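Local coordinates for protein interpain A (Prevotella intermedia, PDB 3BB7) that is a proform of a C10-family enzyme that probably cleaves peptide bonds as a cysteine protease, here with its prodomain still attached, at residues A[297-302]-A[306-311]; A[23-28]-A[52-57]; A[160-165]-A[179-184]. The protein carries 1 engineered substitution. One frame throughout, in Å; residues are numbered along the deposited sequence.

Contact 1. Residues A[297-302]-A[306-311]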
ATOM      1  N   ASP A 297     -12.350  -3.258  -7.552  1.00 10.95           N
ATOM      2  CA  ASP A 297     -13.155  -2.844  -8.706  1.00 12.86           C
ATOM      3  C   ASP A 297     -14.407  -2.072  -8.305  1.00 12.77           C
ATOM      4  O   ASP A 297     -14.751  -1.051  -8.910  1.00 14.17           O
ATOM      5  CB  ASP A 297     -13.511  -4.036  -9.616  1.00 12.54           C
ATOM      6  CG  ASP A 297     -14.130  -5.220  -8.876  1.00 13.53           C
ATOM      7  OD1 ASP A 297     -14.323  -5.201  -7.635  1.00 13.71           O
ATOM      8  OD2 ASP A 297     -14.448  -6.218  -9.571  1.00 15.12           O
ATOM      9  N   LEU A 298     -15.049  -2.523  -7.239  1.00 12.13           N
ATOM     10  CA  LEU A 298     -16.296  -1.910  -6.779  1.00 13.28           C
ATOM     11  C   LEU A 298     -16.096  -0.605  -6.001  1.00 13.22           C
ATOM     12  O   LEU A 298     -17.084   0.006  -5.567  1.00 13.78           O
ATOM     13  CB  LEU A 298     -17.093  -2.914  -5.946  1.00 13.52           C
ATOM     14  CG  LEU A 298     -16.377  -3.838  -4.967  1.00 15.14           C
ATOM     15  CD1 LEU A 298     -15.496  -3.121  -3.977  1.00 15.92           C
ATOM     16  CD2 LEU A 298     -17.407  -4.710  -4.222  1.00 14.76           C
ATOM     17  N   LEU A 299     -14.852  -0.157  -5.828  1.00 12.47           N
ATOM     18  CA  LEU A 299     -14.617   1.109  -5.079  1.00 12.08           C
ATOM     19  C   LEU A 299     -14.679   2.338  -6.009  1.00 11.94           C
ATOM     20  O   LEU A 299     -13.698   3.071  -6.147  1.00 12.34           O
ATOM     21  CB  LEU A 299     -13.289   1.074  -4.285  1.00 12.11           C
ATOM     22  CG  LEU A 299     -13.189  -0.082  -3.271  1.00 10.97           C
ATOM     23  CD1 LEU A 299     -11.857  -0.033  -2.587  1.00 12.32           C
ATOM     24  CD2 LEU A 299     -14.309  -0.022  -2.261  1.00 11.67           C
ATOM     25  N   ASN A 300     -15.830   2.557  -6.655  1.00 12.13           N
ATOM     26  CA  ASN A 300     -15.961   3.731  -7.543  1.00 13.63           C
ATOM     27  C   ASN A 300     -15.843   5.000  -6.691  1.00 14.44           C
ATOM     28  O   ASN A 300     -16.437   5.074  -5.625  1.00 14.01           O
ATOM     29  CB  ASN A 300     -17.331   3.707  -8.243  1.00 14.25           C
ATOM     30  CG  ASN A 300     -17.525   4.862  -9.210  1.00 17.14           C
ATOM     31  OD1 ASN A 300     -17.040   4.841 -10.347  1.00 23.15           O
ATOM     32  ND2 ASN A 300     -18.210   5.887  -8.753  1.00 18.27           N
ATOM     33  N   PRO A 301     -15.031   5.967  -7.123  1.00 15.04           N
ATOM     34  CA  PRO A 301     -14.890   7.230  -6.399  1.00 17.14           C
ATOM     35  C   PRO A 301     -16.228   7.920  -6.202  1.00 19.95           C
ATOM     36  O   PRO A 301     -17.045   7.950  -7.125  1.00 21.33           O
ATOM     37  CB  PRO A 301     -13.976   8.055  -7.334  1.00 16.84           C
ATOM     38  CG  PRO A 301     -13.178   7.051  -8.009  1.00 16.14           C
ATOM     39  CD  PRO A 301     -14.096   5.879  -8.251  1.00 15.31           C
ATOM     40  N   GLY A 302     -16.467   8.450  -5.007  1.00 21.99           N
ATOM     41  CA  GLY A 302     -17.677   9.285  -4.771  1.00 25.47           C
ATOM     42  C   GLY A 302     -17.363  10.764  -4.936  1.00 27.17           C
ATOM     43  O   GLY A 302     -16.501  11.130  -5.758  1.00 27.95           O
ATOM     44  N   SER A 306     -15.534  11.583  -0.084  1.00 23.45           N
ATOM     45  CA  SER A 306     -15.807  10.175   0.232  1.00 21.50           C
ATOM     46  C   SER A 306     -14.509   9.430   0.534  1.00 20.06           C
ATOM     47  O   SER A 306     -13.437   9.863   0.154  1.00 19.97           O
ATOM     48  CB  SER A 306     -16.461   9.493  -0.970  1.00 22.01           C
ATOM     49  OG  SER A 306     -15.607   9.522  -2.107  1.00 22.09           O
ATOM     50  N   PHE A 307     -14.609   8.292   1.203  1.00 18.49           N
ATOM     51  CA  PHE A 307     -13.440   7.427   1.357  1.00 17.93           C
ATOM     52  C   PHE A 307     -12.928   6.919   0.019  1.00 17.43           C
ATOM     53  O   PHE A 307     -11.733   6.743  -0.153  1.00 16.95           O
ATOM     54  CB  PHE A 307     -13.786   6.223   2.242  1.00 18.73           C
ATOM     55  CG  PHE A 307     -14.039   6.584   3.674  1.00 19.67           C
ATOM     56  CD1 PHE A 307     -12.974   6.865   4.522  1.00 19.64           C
ATOM     57  CD2 PHE A 307     -15.339   6.650   4.169  1.00 22.31           C
ATOM     58  CE1 PHE A 307     -13.203   7.214   5.845  1.00 22.21           C
ATOM     59  CE2 PHE A 307     -15.578   6.981   5.493  1.00 21.69           C
ATOM     60  CZ  PHE A 307     -14.507   7.265   6.329  1.00 21.72           C
ATOM     61  N   THR A 308     -13.826   6.651  -0.933  1.00 17.63           N
ATOM     62  CA  THR A 308     -13.410   6.045  -2.225  1.00 17.98           C
ATOM     63  C   THR A 308     -12.710   7.011  -3.157  1.00 17.80           C
ATOM     64  O   THR A 308     -12.042   6.610  -4.117  1.00 18.73           O
ATOM     65  CB  THR A 308     -14.573   5.401  -3.002  1.00 18.52           C
ATOM     66  OG1 THR A 308     -15.609   6.376  -3.207  1.00 18.58           O
ATOM     67  CG2 THR A 308     -15.127   4.229  -2.263  1.00 18.80           C
ATOM     68  N   ALA A 309     -12.865   8.301  -2.889  1.00 17.72           N
ATOM     69  CA  ALA A 309     -12.181   9.294  -3.686  1.00 18.71           C
ATOM     70  C   ALA A 309     -10.675   9.228  -3.419  1.00 18.18           C
ATOM     71  O   ALA A 309      -9.869   9.669  -4.235  1.00 20.08           O
ATOM     72  CB  ALA A 309     -12.725  10.669  -3.348  1.00 19.55           C
ATOM     73  N   GLU A 310     -10.298   8.649  -2.283  1.00 16.60           N
ATOM     74  CA  GLU A 310      -8.886   8.595  -1.848  1.00 17.19           C
ATOM     75  C   GLU A 310      -8.158   7.405  -2.472  1.00 15.78           C
ATOM     76  O   GLU A 310      -7.666   6.500  -1.764  1.00 16.43           O
ATOM     77  CB  GLU A 310      -8.835   8.568  -0.314  1.00 16.83           C
ATOM     78  CG  GLU A 310      -9.625   9.739   0.311  1.00 19.55           C
ATOM     79  CD  GLU A 310      -9.858   9.583   1.795  1.00 24.81           C
ATOM     80  OE1 GLU A 310      -9.537   8.511   2.359  1.00 24.62           O
ATOM     81  OE2 GLU A 310     -10.390  10.552   2.407  1.00 27.02           O
ATOM     82  N   GLN A 311      -8.063   7.423  -3.805  1.00 15.76           N
ATOM     83  CA  GLN A 311      -7.411   6.331  -4.539  1.00 13.78           C
ATOM     84  C   GLN A 311      -6.552   6.886  -5.649  1.00 13.89           C
ATOM     85  O   GLN A 311      -7.060   7.375  -6.661  1.00 15.19           O
ATOM     86  CB  GLN A 311      -8.431   5.368  -5.143  1.00 13.72           C
ATOM     87  CG  GLN A 311      -9.216   4.571  -4.125  1.00 14.13           C
ATOM     88  CD  GLN A 311     -10.201   3.649  -4.805  1.00 12.79           C
ATOM     89  OE1 GLN A 311      -9.824   2.591  -5.343  1.00 13.26           O
ATOM     90  NE2 GLN A 311     -11.472   4.030  -4.783  1.00 13.66           N
TER
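The side-chain nitrogen of Gln311 is gripped by two backbone carbonyls, one from each arm of a loop that folds back on itself. NE2 of Gln311 gives one N-H to Leu299 O at 2.8 Å, with an N-H...O angle of 157°, and the other to Thr308 O at 2.7 Å, where it meets a lone pair in the carbonyl plane. Both acceptors lie close to the amide plane, so the pair of bonds fixes the rotation of the amide. Its other end, OE1, accepts from Tyr253 and Arg229, and CB of Leu299 packs against NE2 at 3.5 Å. The side chain of Gln311 lies about 6 Å from that of His267, the predicted proton acceptor. All of this belongs to the long connection between strands 292-294 and 312-315, where 306-311 makes a type I turn from Phe307 to Glu310; the carboxylate of Glu60 takes the backbone N-H groups of Phe307 and Thr308, tying the loop to helix 49-68 of the prodomain. Thr308, with OG1 between the backbone N and carbonyl carbon (chi1 56°), donates its hydroxyl to Asn300 O at 2.9 Å. The same OG1 receives a weak, bent bond from Gly302 N, 2.9 Å away. That N-H is shared with Ser306 OG in a second weak bond of 3.2 Å, and Ser306 OG is also bonded to Asn303 O.

Contact 2. Residues A[23-28]-A[52-57]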
ATOM      1  N   PHE A  23      -8.987 -16.233   6.615  1.00 10.07           N
ATOM      2  CA  PHE A  23     -10.307 -15.628   6.833  1.00  9.84           C
ATOM      3  C   PHE A  23     -10.850 -15.022   5.551  1.00  9.63           C
ATOM      4  O   PHE A  23     -10.123 -14.826   4.571  1.00 10.15           O
ATOM      5  CB  PHE A  23     -10.255 -14.551   7.923  1.00 11.29           C
ATOM      6  CG  PHE A  23      -9.510 -13.306   7.529  1.00 11.68           C
ATOM      7  CD1 PHE A  23     -10.194 -12.192   7.024  1.00 14.09           C
ATOM      8  CD2 PHE A  23      -8.139 -13.240   7.669  1.00 11.08           C
ATOM      9  CE1 PHE A  23      -9.510 -11.025   6.644  1.00 13.76           C
ATOM     10  CE2 PHE A  23      -7.436 -12.072   7.315  1.00 13.81           C
ATOM     11  CZ  PHE A  23      -8.111 -10.965   6.807  1.00 14.75           C
ATOM     12  N   ALA A  24     -12.129 -14.679   5.583  1.00  9.80           N
ATOM     13  CA  ALA A  24     -12.750 -13.967   4.477  1.00 10.26           C
ATOM     14  C   ALA A  24     -13.540 -12.807   5.013  1.00  9.87           C
ATOM     15  O   ALA A  24     -13.961 -12.827   6.181  1.00 10.10           O
ATOM     16  CB  ALA A  24     -13.652 -14.896   3.676  1.00 11.57           C
ATOM     17  N   VAL A  25     -13.743 -11.810   4.154  1.00  9.53           N
ATOM     18  CA  VAL A  25     -14.612 -10.671   4.439  1.00 10.24           C
ATOM     19  C   VAL A  25     -15.780 -10.843   3.471  1.00 10.63           C
ATOM     20  O   VAL A  25     -15.586 -10.964   2.251  1.00  9.49           O
ATOM     21  CB  VAL A  25     -13.903  -9.345   4.248  1.00  9.99           C
ATOM     22  CG1 VAL A  25     -14.846  -8.197   4.641  1.00 11.43           C
ATOM     23  CG2 VAL A  25     -12.578  -9.314   5.060  1.00 11.84           C
ATOM     24  N   ILE A  26     -16.980 -10.894   4.045  1.00 10.95           N
ATOM     25  CA  ILE A  26     -18.210 -11.338   3.373  1.00 13.02           C
ATOM     26  C   ILE A  26     -19.310 -10.279   3.516  1.00 12.75           C
ATOM     27  O   ILE A  26     -19.538  -9.767   4.618  1.00 13.95           O
ATOM     28  CB  ILE A  26     -18.682 -12.677   4.040  1.00 13.55           C
ATOM     29  CG1 ILE A  26     -17.643 -13.800   3.823  1.00 15.32           C
ATOM     30  CG2 ILE A  26     -20.118 -13.092   3.649  1.00 15.14           C
ATOM     31  CD1 ILE A  26     -17.334 -14.052   2.429  1.00 16.99           C
ATOM     32  N   SER A  27     -19.972  -9.943   2.404  1.00 12.38           N
ATOM     33  CA  SER A  27     -21.156  -9.057   2.421  1.00 11.81           C
ATOM     34  C   SER A  27     -22.403  -9.903   2.400  1.00 11.28           C
ATOM     35  O   SER A  27     -22.325 -11.117   2.232  1.00 11.48           O
ATOM     36  CB  SER A  27     -21.175  -8.148   1.188  1.00 13.04           C
ATOM     37  OG  SER A  27     -21.470  -8.905   0.017  1.00 13.27           O
ATOM     38  N   ALA A  28     -23.559  -9.271   2.582  1.00 11.62           N
ATOM     39  CA  ALA A  28     -24.834  -9.973   2.501  1.00 11.28           C
ATOM     40  C   ALA A  28     -25.871  -9.019   1.974  1.00 12.49           C
ATOM     41  O   ALA A  28     -26.597  -8.369   2.741  1.00 11.55           O
ATOM     42  CB  ALA A  28     -25.241 -10.568   3.854  1.00 12.07           C
ATOM     43  N   LYS A  52      -7.892  -0.568   7.506  1.00 12.85           N
ATOM     44  CA  LYS A  52      -9.006   0.185   8.086  1.00 14.55           C
ATOM     45  C   LYS A  52      -9.690   1.075   7.045  1.00 12.89           C
ATOM     46  O   LYS A  52     -10.934   1.131   6.998  1.00 13.69           O
ATOM     47  CB  LYS A  52      -8.518   1.006   9.283  1.00 15.18           C
ATOM     48  CG  LYS A  52      -8.331   0.150  10.505  1.00 20.26           C
ATOM     49  CD  LYS A  52      -7.931   0.997  11.723  1.00 26.51           C
ATOM     50  CE  LYS A  52      -8.222   0.262  13.028  1.00 31.22           C
ATOM     51  NZ  LYS A  52      -7.842  -1.184  12.932  1.00 34.18           N
ATOM     52  N   TRP A  53      -8.894   1.739   6.196  1.00 12.17           N
ATOM     53  CA  TRP A  53      -9.446   2.543   5.103  1.00 12.41           C
ATOM     54  C   TRP A  53     -10.306   1.669   4.187  1.00 12.75           C
ATOM     55  O   TRP A  53     -11.447   2.033   3.853  1.00 12.05           O
ATOM     56  CB  TRP A  53      -8.348   3.235   4.275  1.00 12.97           C
ATOM     57  CG  TRP A  53      -8.920   3.770   3.007  1.00 12.97           C
ATOM     58  CD1 TRP A  53      -9.647   4.939   2.838  1.00 14.04           C
ATOM     59  CD2 TRP A  53      -8.912   3.123   1.730  1.00 13.44           C
ATOM     60  NE1 TRP A  53     -10.024   5.072   1.518  1.00 15.06           N
ATOM     61  CE2 TRP A  53      -9.615   3.961   0.824  1.00 13.13           C
ATOM     62  CE3 TRP A  53      -8.361   1.925   1.263  1.00 12.27           C
ATOM     63  CZ2 TRP A  53      -9.823   3.606  -0.520  1.00 13.35           C
ATOM     64  CZ3 TRP A  53      -8.547   1.568  -0.081  1.00 13.49           C
ATOM     65  CH2 TRP A  53      -9.275   2.415  -0.960  1.00 13.97           C
ATOM     66  N   TRP A  54      -9.763   0.521   3.795  1.00 12.06           N
ATOM     67  CA  TRP A  54     -10.443  -0.355   2.851  1.00 11.08           C
ATOM     68  C   TRP A  54     -11.816  -0.771   3.421  1.00 11.35           C
ATOM     69  O   TRP A  54     -12.818  -0.757   2.705  1.00 11.28           O
ATOM     70  CB  TRP A  54      -9.575  -1.578   2.544  1.00 10.54           C
ATOM     71  CG  TRP A  54     -10.236  -2.499   1.563  1.00  9.87           C
ATOM     72  CD1 TRP A  54     -10.266  -2.374   0.190  1.00 11.73           C
ATOM     73  CD2 TRP A  54     -10.956  -3.698   1.879  1.00  9.87           C
ATOM     74  NE1 TRP A  54     -10.997  -3.412  -0.361  1.00 10.12           N
ATOM     75  CE2 TRP A  54     -11.406  -4.254   0.652  1.00  9.64           C
ATOM     76  CE3 TRP A  54     -11.253  -4.357   3.083  1.00 11.96           C
ATOM     77  CZ2 TRP A  54     -12.195  -5.401   0.604  1.00  9.50           C
ATOM     78  CZ3 TRP A  54     -12.015  -5.517   3.032  1.00 10.98           C
ATOM     79  CH2 TRP A  54     -12.467  -6.029   1.798  1.00 10.99           C
ATOM     80  N   LEU A  55     -11.874  -1.130   4.697  1.00 11.57           N
ATOM     81  CA  LEU A  55     -13.151  -1.493   5.307  1.00 11.79           C
ATOM     82  C   LEU A  55     -14.146  -0.328   5.273  1.00 11.73           C
ATOM     83  O   LEU A  55     -15.347  -0.531   5.023  1.00 11.34           O
ATOM     84  CB  LEU A  55     -12.952  -1.963   6.750  1.00 11.77           C
ATOM     85  CG  LEU A  55     -12.237  -3.309   6.930  1.00 12.45           C
ATOM     86  CD1 LEU A  55     -11.964  -3.544   8.430  1.00 13.23           C
ATOM     87  CD2 LEU A  55     -13.025  -4.482   6.356  1.00 12.16           C
ATOM     88  N   LYS A  56     -13.668   0.876   5.561  1.00 12.43           N
ATOM     89  CA  LYS A  56     -14.547   2.070   5.523  1.00 13.59           C
ATOM     90  C   LYS A  56     -15.068   2.343   4.100  1.00 12.39           C
ATOM     91  O   LYS A  56     -16.256   2.637   3.903  1.00 12.38           O
ATOM     92  CB  LYS A  56     -13.802   3.287   6.086  1.00 14.96           C
ATOM     93  CG  LYS A  56     -13.561   3.195   7.604  1.00 19.49           C
ATOM     94  CD  LYS A  56     -13.052   4.507   8.175  1.00 25.56           C
ATOM     95  CE  LYS A  56     -13.326   4.586   9.681  1.00 29.55           C
ATOM     96  NZ  LYS A  56     -13.174   5.979  10.245  1.00 31.94           N
ATOM     97  N   ALA A  57     -14.187   2.206   3.114  1.00 12.10           N
ATOM     98  CA  ALA A  57     -14.539   2.364   1.699  1.00 10.98           C
ATOM     99  C   ALA A  57     -15.555   1.287   1.241  1.00 11.38           C
ATOM    100  O   ALA A  57     -16.530   1.603   0.547  1.00 11.29           O
ATOM    101  CB  ALA A  57     -13.271   2.295   0.853  1.00 11.52           C
TER
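Strand-on-helix packing, within the part of the proform that matches the Spi protease inhibitor family, is reduced here to a single valine touching two helix residues. Strand 23-26 belongs to the antiparallel sheet, paired with strands 14-18 and 35-39, and helix 49-68 lies over the face from which Val25 projects. The backbones stay well apart, with Val25 CA and Leu55 CA 9.3 Å from each other, so side chains alone bridge the gap, burying 89 Å² in all. CG1 of Val25, placed anti to the backbone N (chi1 -177°), makes the closest approach to both helix residues and rests over the place where the Trp54 ring and the Leu55 methyl meet. It comes to the six-membered end of the Trp54 indole, 4.2 Å from CZ3, and meets the ring at its edge, near the ring plane. Val25 CG2 is scarcely farther from Trp54 CZ3, at 4.3 Å, and also lies in plane at the edge of the Phe23 ring, two residues back on the same strand. Trp54 is held at its far end by a hydrogen bond from NE1 to Lys295 O, and it meets Tyr294 edge to face, so the indole spans from the prodomain strand to the segment around strand 292-294. Leu55 sets out at an angle to the strand, but one branch comes nearer, leaving Leu55 CD2 4.5 Å from Val25 CG1.

Contact 3. Residues A[160-165]-A[179-184]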
ATOM      1  N   THR A 160      24.564   3.764  -2.013  1.00 12.48           N
ATOM      2  CA  THR A 160      24.397   2.532  -2.759  1.00 14.20           C
ATOM      3  C   THR A 160      23.459   1.654  -1.933  1.00 12.86           C
ATOM      4  O   THR A 160      23.871   1.109  -0.904  1.00 14.81           O
ATOM      5  CB  THR A 160      25.759   1.834  -2.972  1.00 13.45           C
ATOM      6  OG1 THR A 160      26.624   2.729  -3.693  1.00 17.67           O
ATOM      7  CG2 THR A 160      25.591   0.558  -3.764  1.00 16.87           C
ATOM      8  N   TYR A 161      22.202   1.531  -2.358  1.00 11.76           N
ATOM      9  CA  TYR A 161      21.208   0.778  -1.572  1.00 11.30           C
ATOM     10  C   TYR A 161      21.658  -0.662  -1.370  1.00 11.31           C
ATOM     11  O   TYR A 161      22.121  -1.332  -2.296  1.00 12.10           O
ATOM     12  CB  TYR A 161      19.793   0.898  -2.177  1.00 11.63           C
ATOM     13  CG  TYR A 161      19.396   2.343  -2.186  1.00  9.83           C
ATOM     14  CD1 TYR A 161      19.454   3.086  -3.351  1.00 11.17           C
ATOM     15  CD2 TYR A 161      19.038   3.001  -0.993  1.00 11.01           C
ATOM     16  CE1 TYR A 161      19.185   4.460  -3.340  1.00 10.82           C
ATOM     17  CE2 TYR A 161      18.744   4.349  -0.977  1.00 10.98           C
ATOM     18  CZ  TYR A 161      18.836   5.091  -2.158  1.00 10.34           C
ATOM     19  OH  TYR A 161      18.598   6.469  -2.131  1.00 11.51           O
ATOM     20  N   ASP A 162      21.575  -1.138  -0.141  1.00 10.73           N
ATOM     21  CA  ASP A 162      22.163  -2.436   0.207  1.00 11.01           C
ATOM     22  C   ASP A 162      21.141  -3.555  -0.011  1.00 11.11           C
ATOM     23  O   ASP A 162      20.662  -4.185   0.944  1.00 10.26           O
ATOM     24  CB  ASP A 162      22.684  -2.389   1.633  1.00 11.44           C
ATOM     25  CG  ASP A 162      23.529  -3.613   2.004  1.00 12.19           C
ATOM     26  OD1 ASP A 162      23.904  -3.693   3.193  1.00 12.53           O
ATOM     27  OD2 ASP A 162      23.838  -4.476   1.138  1.00 13.89           O
ATOM     28  N   TRP A 163      20.798  -3.784  -1.278  1.00 10.63           N
ATOM     29  CA  TRP A 163      19.757  -4.766  -1.630  1.00 11.50           C
ATOM     30  C   TRP A 163      19.996  -6.161  -1.058  1.00 11.30           C
ATOM     31  O   TRP A 163      19.054  -6.839  -0.663  1.00 12.66           O
ATOM     32  CB  TRP A 163      19.581  -4.861  -3.152  1.00 11.17           C
ATOM     33  CG  TRP A 163      19.284  -3.523  -3.776  1.00 10.69           C
ATOM     34  CD1 TRP A 163      20.088  -2.795  -4.598  1.00 12.32           C
ATOM     35  CD2 TRP A 163      18.137  -2.701  -3.514  1.00 10.43           C
ATOM     36  NE1 TRP A 163      19.474  -1.626  -4.959  1.00 11.63           N
ATOM     37  CE2 TRP A 163      18.282  -1.522  -4.275  1.00 12.28           C
ATOM     38  CE3 TRP A 163      16.980  -2.866  -2.742  1.00 10.96           C
ATOM     39  CZ2 TRP A 163      17.306  -0.504  -4.283  1.00 11.23           C
ATOM     40  CZ3 TRP A 163      16.015  -1.847  -2.731  1.00 12.28           C
ATOM     41  CH2 TRP A 163      16.195  -0.665  -3.480  1.00 11.93           C
ATOM     42  N   ALA A 164      21.260  -6.570  -0.995  1.00 10.86           N
ATOM     43  CA  ALA A 164      21.586  -7.930  -0.512  1.00 11.98           C
ATOM     44  C   ALA A 164      21.265  -8.122   0.968  1.00 12.05           C
ATOM     45  O   ALA A 164      21.174  -9.281   1.400  1.00 13.08           O
ATOM     46  CB  ALA A 164      23.068  -8.268  -0.790  1.00 12.45           C
ATOM     47  N   ASN A 165      21.095  -7.026   1.727  1.00 11.56           N
ATOM     48  CA  ASN A 165      20.780  -7.099   3.164  1.00 11.71           C
ATOM     49  C   ASN A 165      19.335  -6.723   3.485  1.00 11.14           C
ATOM     50  O   ASN A 165      18.983  -6.527   4.667  1.00 11.79           O
ATOM     51  CB  ASN A 165      21.765  -6.238   3.981  1.00 11.96           C
ATOM     52  CG  ASN A 165      23.016  -6.994   4.384  1.00 14.25           C
ATOM     53  OD1 ASN A 165      22.961  -8.171   4.782  1.00 15.22           O
ATOM     54  ND2 ASN A 165      24.159  -6.328   4.273  1.00 14.07           N
ATOM     55  N   ALA A 179      19.030  -4.388   9.361  1.00 10.82           N
ATOM     56  CA  ALA A 179      18.211  -3.285   9.866  1.00 10.87           C
ATOM     57  C   ALA A 179      18.601  -1.991   9.184  1.00 10.73           C
ATOM     58  O   ALA A 179      17.734  -1.249   8.732  1.00 11.01           O
ATOM     59  CB  ALA A 179      18.387  -3.168  11.342  1.00 10.94           C
ATOM     60  N   ASN A 180      19.896  -1.702   9.107  1.00 10.43           N
ATOM     61  CA  ASN A 180      20.327  -0.464   8.460  1.00 11.88           C
ATOM     62  C   ASN A 180      19.990  -0.396   6.962  1.00 10.54           C
ATOM     63  O   ASN A 180      19.691   0.671   6.417  1.00 10.58           O
ATOM     64  CB  ASN A 180      21.809  -0.269   8.710  1.00 12.31           C
ATOM     65  CG  ASN A 180      22.082   0.185  10.133  1.00 16.98           C
ATOM     66  OD1 ASN A 180      21.211   0.780  10.775  1.00 19.81           O
ATOM     67  ND2 ASN A 180      23.277  -0.063  10.614  1.00 18.70           N
ATOM     68  N   ALA A 181      20.075  -1.541   6.289  1.00 10.54           N
ATOM     69  CA  ALA A 181      19.762  -1.598   4.868  1.00 10.49           C
ATOM     70  C   ALA A 181      18.360  -1.124   4.632  1.00  9.83           C
ATOM     71  O   ALA A 181      18.140  -0.239   3.811  1.00 11.17           O
ATOM     72  CB  ALA A 181      19.932  -2.997   4.339  1.00  9.98           C
ATOM     73  N   VAL A 182      17.397  -1.727   5.339  1.00  9.85           N
ATOM     74  CA  VAL A 182      16.018  -1.361   5.113  1.00  9.90           C
ATOM     75  C   VAL A 182      15.691   0.031   5.678  1.00 10.26           C
ATOM     76  O   VAL A 182      14.879   0.752   5.069  1.00 10.79           O
ATOM     77  CB  VAL A 182      15.018  -2.457   5.601  1.00  8.67           C
ATOM     78  CG1 VAL A 182      14.925  -2.532   7.132  1.00 10.77           C
ATOM     79  CG2 VAL A 182      13.649  -2.216   5.012  1.00 11.00           C
ATOM     80  N   ALA A 183      16.301   0.405   6.813  1.00 11.04           N
ATOM     81  CA  ALA A 183      16.019   1.708   7.417  1.00 10.83           C
ATOM     82  C   ALA A 183      16.472   2.849   6.514  1.00 10.75           C
ATOM     83  O   ALA A 183      15.820   3.875   6.472  1.00 10.80           O
ATOM     84  CB  ALA A 183      16.695   1.819   8.764  1.00 11.65           C
ATOM     85  N   THR A 184      17.615   2.678   5.832  1.00 10.12           N
ATOM     86  CA  THR A 184      18.106   3.684   4.894  1.00 10.67           C
ATOM     87  C   THR A 184      17.103   3.857   3.758  1.00 10.55           C
ATOM     88  O   THR A 184      16.753   4.987   3.421  1.00 10.06           O
ATOM     89  CB  THR A 184      19.474   3.257   4.351  1.00 10.45           C
ATOM     90  OG1 THR A 184      20.411   3.199   5.443  1.00 12.06           O
ATOM     91  CG2 THR A 184      19.953   4.230   3.292  1.00 12.18           C
TER
HETATM   92  O   HOH W   1      20.258   0.548   1.883  1.00  8.21           O
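A single water stands in for direct polar contact between Asp162 and Ala181: it accepts from Asp162 N at 2.9 Å and donates to Ala181 O at 3.0 Å, linking an inverse gamma turn centred on Asp162 to the helix backbone. The direct contact is van der Waals packing of a methyl against carbonyl oxygens and CB atoms. Ala181 CB points at the loop and lies 3.7 Å from each of Asn165 CB, Asn165 O and Asp162 O. The backbones run close here, with Asp162 CA and Ala181 CA 5.3 Å apart. The loop is stiffened from within. Asp162 swings its carboxylate anti to the backbone N (chi1 -170°), and OD1 takes a nearly straight bond from Asn165 ND2, 2.9 Å long and 171° at the hydrogen, on the syn side though tilted out of the carboxylate plane; the CB atoms of both residues rest against Ala181. One turn along the helix, Thr184 offers CG2 obliquely to the Tyr161 ring, 4.4 Å from CE2, while its OG1 donates back to Asn180 O. Both segments lie in the C10 peptidase part, away from the predicted active-site residues. The phenol of Tyr161 is bonded to His188, further along helix 176-192, and Trp163 packs on Leu185 of that helix and on Leu125 and Asn126 of helix 116-128, so the loop after strand 150-154 touches both helices.

Contacts 1 and 2 are neighbours, their centres 14 Å apart, and they meet through helix 49-68 of the prodomain. Trp53 NE1 probably bonds to Phe307 O at 2.9 Å, and Gln311 CG packs on Trp53 CZ2 at 3.8 Å. Residues of both contacts' segments reach His267, the predicted proton acceptor: Glu310 OE1 bonds to its NE2, and Trp53 stacks on its ring, a stack consistent with the prodomain holding the site in a zymogen state. Ala116, an engineered substitution, stands at the position of the predicted nucleophile. Contact 3 lies across the chain's centre, about 35 Å from either of the others between centres, as plain packing within the peptidase part.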